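PDB 6MLY: bifunctional GH43-CE protein from Bacteroides eggerthii, which probably hydrolyses xylan-derived chains as a family 43 beta-xylosidase and carries a carbohydrate esterase domain on the same polypeptide. Local coordinates for residues I419-V432 with W468-T480. Numbering follows the deposited sequence.
Sequences IVMVNGENETPAEV and WKAIGNVLKMQYT
Glu425 OE2 takes two hydrogen bonds from opposite faces of its carboxylate, one from the backbone N of Lys476 across the contact (2.6 Å) and one from the side-chain ND2 of Asn423, two residues earlier (3.2 Å). The second is nearly straight, 171° at the hydrogen, and lies in the Asn423 amide plane. That amide is fixed at its other end too: OD1 accepts from Glu425 N, closing an Asx turn. Asn423 ND2 also donates to Asn473 OD1 at 3.2 Å, reaching it from above the Asn473 carbonyl plane, with the two amides 77° apart. With an alanine in place of Glu425, Lys476 N would probably lose its acceptor and the Asn423 amide one of its restraints. Met421, its CG anti to the backbone N (chi1 156°), extends its sulfur over Gly472, where a side chain would collide with SD. Val432 CG1 lies 3.7 Å from Gly472 CA, while CG2 lies against the Asn473 amide. Farther along, Ile419 CG2 meets Ile471 CD1 at 3.9 Å. Edge strand 469-476, broken by a bulge or short loop, thus packs against hairpin 418-436 of the facing sheet, as in the two-sheet sandwich of a concanavalin A-like domain.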
# COMPACT_ATOMS: atom_id res chain seq x y z
N ILE A 419 2.89 -11.30 16.31
CA ILE A 419 2.94 -10.75 14.96
C ILE A 419 1.86 -9.66 14.87
O ILE A 419 0.73 -9.89 15.26
CB ILE A 419 2.73 -11.86 13.91
CG1 ILE A 419 3.84 -12.91 13.96
CG2 ILE A 419 2.59 -11.24 12.52
CD1 ILE A 419 3.62 -14.09 13.04
N VAL A 420 2.23 -8.49 14.34
CA VAL A 420 1.39 -7.29 14.39
C VAL A 420 1.52 -6.52 13.07
O VAL A 420 2.59 -6.49 12.47
CB VAL A 420 1.77 -6.41 15.60
CG1 VAL A 420 1.16 -5.02 15.53
CG2 VAL A 420 1.42 -7.08 16.92
N MET A 421 0.40 -5.94 12.62
CA MET A 421 0.38 -4.89 11.61
C MET A 421 -0.07 -3.59 12.28
O MET A 421 -0.95 -3.59 13.13
CB MET A 421 -0.60 -5.18 10.47
CG MET A 421 -1.06 -3.90 9.78
SD MET A 421 -2.05 -4.12 8.29
CE MET A 421 -1.66 -2.59 7.44
N VAL A 422 0.53 -2.48 11.84
CA VAL A 422 0.11 -1.14 12.19
C VAL A 422 -0.21 -0.39 10.89
O VAL A 422 0.43 -0.63 9.85
CB VAL A 422 1.20 -0.42 13.02
CG1 VAL A 422 0.84 1.04 13.30
CG2 VAL A 422 1.50 -1.15 14.32
N ASN A 423 -1.21 0.50 10.95
CA ASN A 423 -1.56 1.40 9.84
C ASN A 423 -1.46 2.84 10.34
O ASN A 423 -2.31 3.30 11.11
CB ASN A 423 -2.94 1.08 9.27
CG ASN A 423 -3.33 1.98 8.12
OD1 ASN A 423 -3.34 3.20 8.27
ND2 ASN A 423 -3.67 1.40 6.98
N GLY A 424 -0.43 3.56 9.86
CA GLY A 424 -0.13 4.94 10.28
C GLY A 424 -0.61 5.99 9.29
O GLY A 424 -0.07 7.09 9.27
N GLU A 425 -1.63 5.66 8.48
CA GLU A 425 -2.27 6.61 7.56
C GLU A 425 -2.68 7.88 8.32
O GLU A 425 -2.28 8.98 7.95
CB GLU A 425 -3.52 6.01 6.91
CG GLU A 425 -3.22 5.10 5.74
CD GLU A 425 -4.45 4.65 4.97
OE1 GLU A 425 -5.32 5.50 4.68
OE2 GLU A 425 -4.54 3.44 4.67
N ASN A 426 -3.48 7.68 9.37
CA ASN A 426 -3.95 8.76 10.25
C ASN A 426 -2.83 9.11 11.24
O ASN A 426 -1.80 8.43 11.29
CB ASN A 426 -5.27 8.37 10.94
CG ASN A 426 -6.46 8.43 10.01
OD1 ASN A 426 -7.02 9.50 9.77
ND2 ASN A 426 -6.88 7.28 9.51
N GLU A 427 -3.05 10.18 12.03
CA GLU A 427 -2.01 10.80 12.86
C GLU A 427 -1.45 9.77 13.85
O GLU A 427 -0.25 9.50 13.87
CB GLU A 427 -2.52 12.03 13.62
CG GLU A 427 -3.35 12.99 12.79
CD GLU A 427 -4.86 12.85 12.98
OE1 GLU A 427 -5.35 11.71 13.11
OE2 GLU A 427 -5.53 13.90 13.03
N THR A 428 -2.34 9.19 14.67
CA THR A 428 -1.97 8.15 15.62
C THR A 428 -1.86 6.82 14.88
O THR A 428 -2.73 6.49 14.08
CB THR A 428 -2.97 8.07 16.79
OG1 THR A 428 -4.28 7.85 16.27
CG2 THR A 428 -2.97 9.32 17.65
N PRO A 429 -0.79 6.03 15.11
CA PRO A 429 -0.70 4.68 14.56
C PRO A 429 -1.78 3.76 15.16
O PRO A 429 -2.23 3.95 16.29
CB PRO A 429 0.73 4.21 14.91
CG PRO A 429 1.19 5.12 16.04
CD PRO A 429 0.42 6.42 15.86
N ALA A 430 -2.19 2.76 14.36
CA ALA A 430 -3.31 1.91 14.67
C ALA A 430 -2.91 0.44 14.46
O ALA A 430 -2.75 -0.01 13.32
CB ALA A 430 -4.47 2.30 13.79
N GLU A 431 -2.76 -0.30 15.58
CA GLU A 431 -2.58 -1.75 15.53
C GLU A 431 -3.94 -2.36 15.15
O GLU A 431 -4.93 -2.16 15.84
CB GLU A 431 -2.02 -2.31 16.85
CG GLU A 431 -2.53 -1.62 18.11
CD GLU A 431 -2.23 -2.36 19.41
OE1 GLU A 431 -1.13 -2.95 19.53
OE2 GLU A 431 -3.10 -2.35 20.31
N VAL A 432 -3.96 -3.06 14.01
CA VAL A 432 -5.19 -3.52 13.37
C VAL A 432 -5.50 -4.95 13.85
O VAL A 432 -6.56 -5.20 14.43
CB VAL A 432 -5.07 -3.46 11.83
CG1 VAL A 432 -6.25 -4.12 11.14
CG2 VAL A 432 -4.90 -2.02 11.35
N TRP A 468 1.54 -18.13 2.88
CA TRP A 468 1.44 -16.70 3.22
C TRP A 468 0.05 -16.36 3.77
O TRP A 468 -0.94 -16.39 3.04
CB TRP A 468 1.80 -15.82 2.01
CG TRP A 468 3.27 -15.83 1.74
CD1 TRP A 468 3.93 -16.53 0.77
CD2 TRP A 468 4.28 -15.13 2.49
NE1 TRP A 468 5.28 -16.31 0.85
CE2 TRP A 468 5.52 -15.45 1.90
CE3 TRP A 468 4.25 -14.26 3.58
CZ2 TRP A 468 6.72 -14.93 2.37
CZ3 TRP A 468 5.44 -13.74 4.05
CH2 TRP A 468 6.65 -14.07 3.45
N LYS A 469 0.02 -16.00 5.06
CA LYS A 469 -1.18 -15.62 5.81
C LYS A 469 -1.32 -14.09 5.81
O LYS A 469 -0.50 -13.39 6.41
CB LYS A 469 -1.10 -16.14 7.24
CG LYS A 469 -1.20 -17.66 7.40
CD LYS A 469 -0.41 -18.20 8.58
CE LYS A 469 -0.95 -19.50 9.13
NZ LYS A 469 -2.03 -19.28 10.13
N ALA A 470 -2.37 -13.59 5.15
CA ALA A 470 -2.70 -12.15 5.11
C ALA A 470 -2.95 -11.64 6.54
O ALA A 470 -3.43 -12.40 7.39
CB ALA A 470 -3.90 -11.93 4.23
N ILE A 471 -2.63 -10.36 6.78
CA ILE A 471 -2.81 -9.76 8.10
C ILE A 471 -3.03 -8.24 7.98
O ILE A 471 -2.27 -7.53 7.29
CB ILE A 471 -1.63 -10.09 9.04
CG1 ILE A 471 -1.75 -9.35 10.38
CG2 ILE A 471 -0.30 -9.80 8.36
CD1 ILE A 471 -0.89 -9.92 11.48
N GLY A 472 -4.05 -7.76 8.70
CA GLY A 472 -4.37 -6.35 8.85
C GLY A 472 -5.13 -5.82 7.64
O GLY A 472 -5.53 -6.59 6.73
N ASN A 473 -5.32 -4.48 7.64
CA ASN A 473 -6.03 -3.78 6.56
C ASN A 473 -5.05 -3.47 5.41
O ASN A 473 -3.87 -3.86 5.45
CB ASN A 473 -6.75 -2.52 7.07
CG ASN A 473 -5.83 -1.48 7.66
OD1 ASN A 473 -4.61 -1.57 7.54
ND2 ASN A 473 -6.40 -0.48 8.31
N VAL A 474 -5.57 -2.80 4.38
CA VAL A 474 -4.79 -2.24 3.28
C VAL A 474 -4.26 -0.87 3.71
O VAL A 474 -4.94 -0.12 4.41
CB VAL A 474 -5.63 -2.14 1.99
CG1 VAL A 474 -6.70 -1.06 2.07
CG2 VAL A 474 -4.76 -1.91 0.76
N LEU A 475 -3.03 -0.56 3.26
CA LEU A 475 -2.42 0.75 3.46
C LEU A 475 -2.69 1.62 2.23
O LEU A 475 -2.04 1.45 1.19
CB LEU A 475 -0.92 0.58 3.68
CG LEU A 475 -0.13 1.87 3.86
CD1 LEU A 475 -0.45 2.50 5.21
CD2 LEU A 475 1.37 1.63 3.72
N LYS A 476 -3.66 2.54 2.34
CA LYS A 476 -3.93 3.53 1.29
C LYS A 476 -2.78 4.55 1.25
O LYS A 476 -2.85 5.59 1.90
CB LYS A 476 -5.27 4.24 1.50
CG LYS A 476 -6.51 3.37 1.30
CD LYS A 476 -6.51 2.59 0.00
CE LYS A 476 -7.86 1.99 -0.33
NZ LYS A 476 -8.84 3.02 -0.77
N MET A 477 -1.73 4.21 0.49
CA MET A 477 -0.54 5.04 0.34
C MET A 477 -0.94 6.41 -0.21
O MET A 477 -1.73 6.49 -1.16
CB MET A 477 0.46 4.38 -0.61
CG MET A 477 1.11 3.13 -0.06
SD MET A 477 1.83 2.07 -1.37
CE MET A 477 3.32 1.52 -0.50
N GLN A 478 -0.42 7.48 0.40
CA GLN A 478 -0.53 8.84 -0.14
C GLN A 478 0.86 9.48 -0.20
O GLN A 478 1.67 9.35 0.74
CB GLN A 478 -1.50 9.70 0.67
CG GLN A 478 -1.91 10.98 -0.05
CD GLN A 478 -2.54 12.04 0.82
OE1 GLN A 478 -2.92 11.80 1.97
NE2 GLN A 478 -2.64 13.25 0.28
N TYR A 479 1.13 10.17 -1.32
CA TYR A 479 2.38 10.87 -1.54
C TYR A 479 2.32 12.24 -0.85
O TYR A 479 1.93 13.23 -1.45
CB TYR A 479 2.66 10.99 -3.04
CG TYR A 479 4.00 11.60 -3.36
CD1 TYR A 479 5.16 10.85 -3.29
CD2 TYR A 479 4.12 12.94 -3.72
CE1 TYR A 479 6.40 11.40 -3.58
CE2 TYR A 479 5.35 13.51 -4.01
CZ TYR A 479 6.49 12.73 -3.94
OH TYR A 479 7.72 13.28 -4.21
N THR A 480 2.72 12.26 0.43
CA THR A 480 2.65 13.44 1.30
C THR A 480 4.00 14.16 1.28
O THR A 480 5.02 13.58 0.88
CB THR A 480 2.21 13.04 2.71
OG1 THR A 480 3.20 12.20 3.32
CG2 THR A 480 0.89 12.29 2.73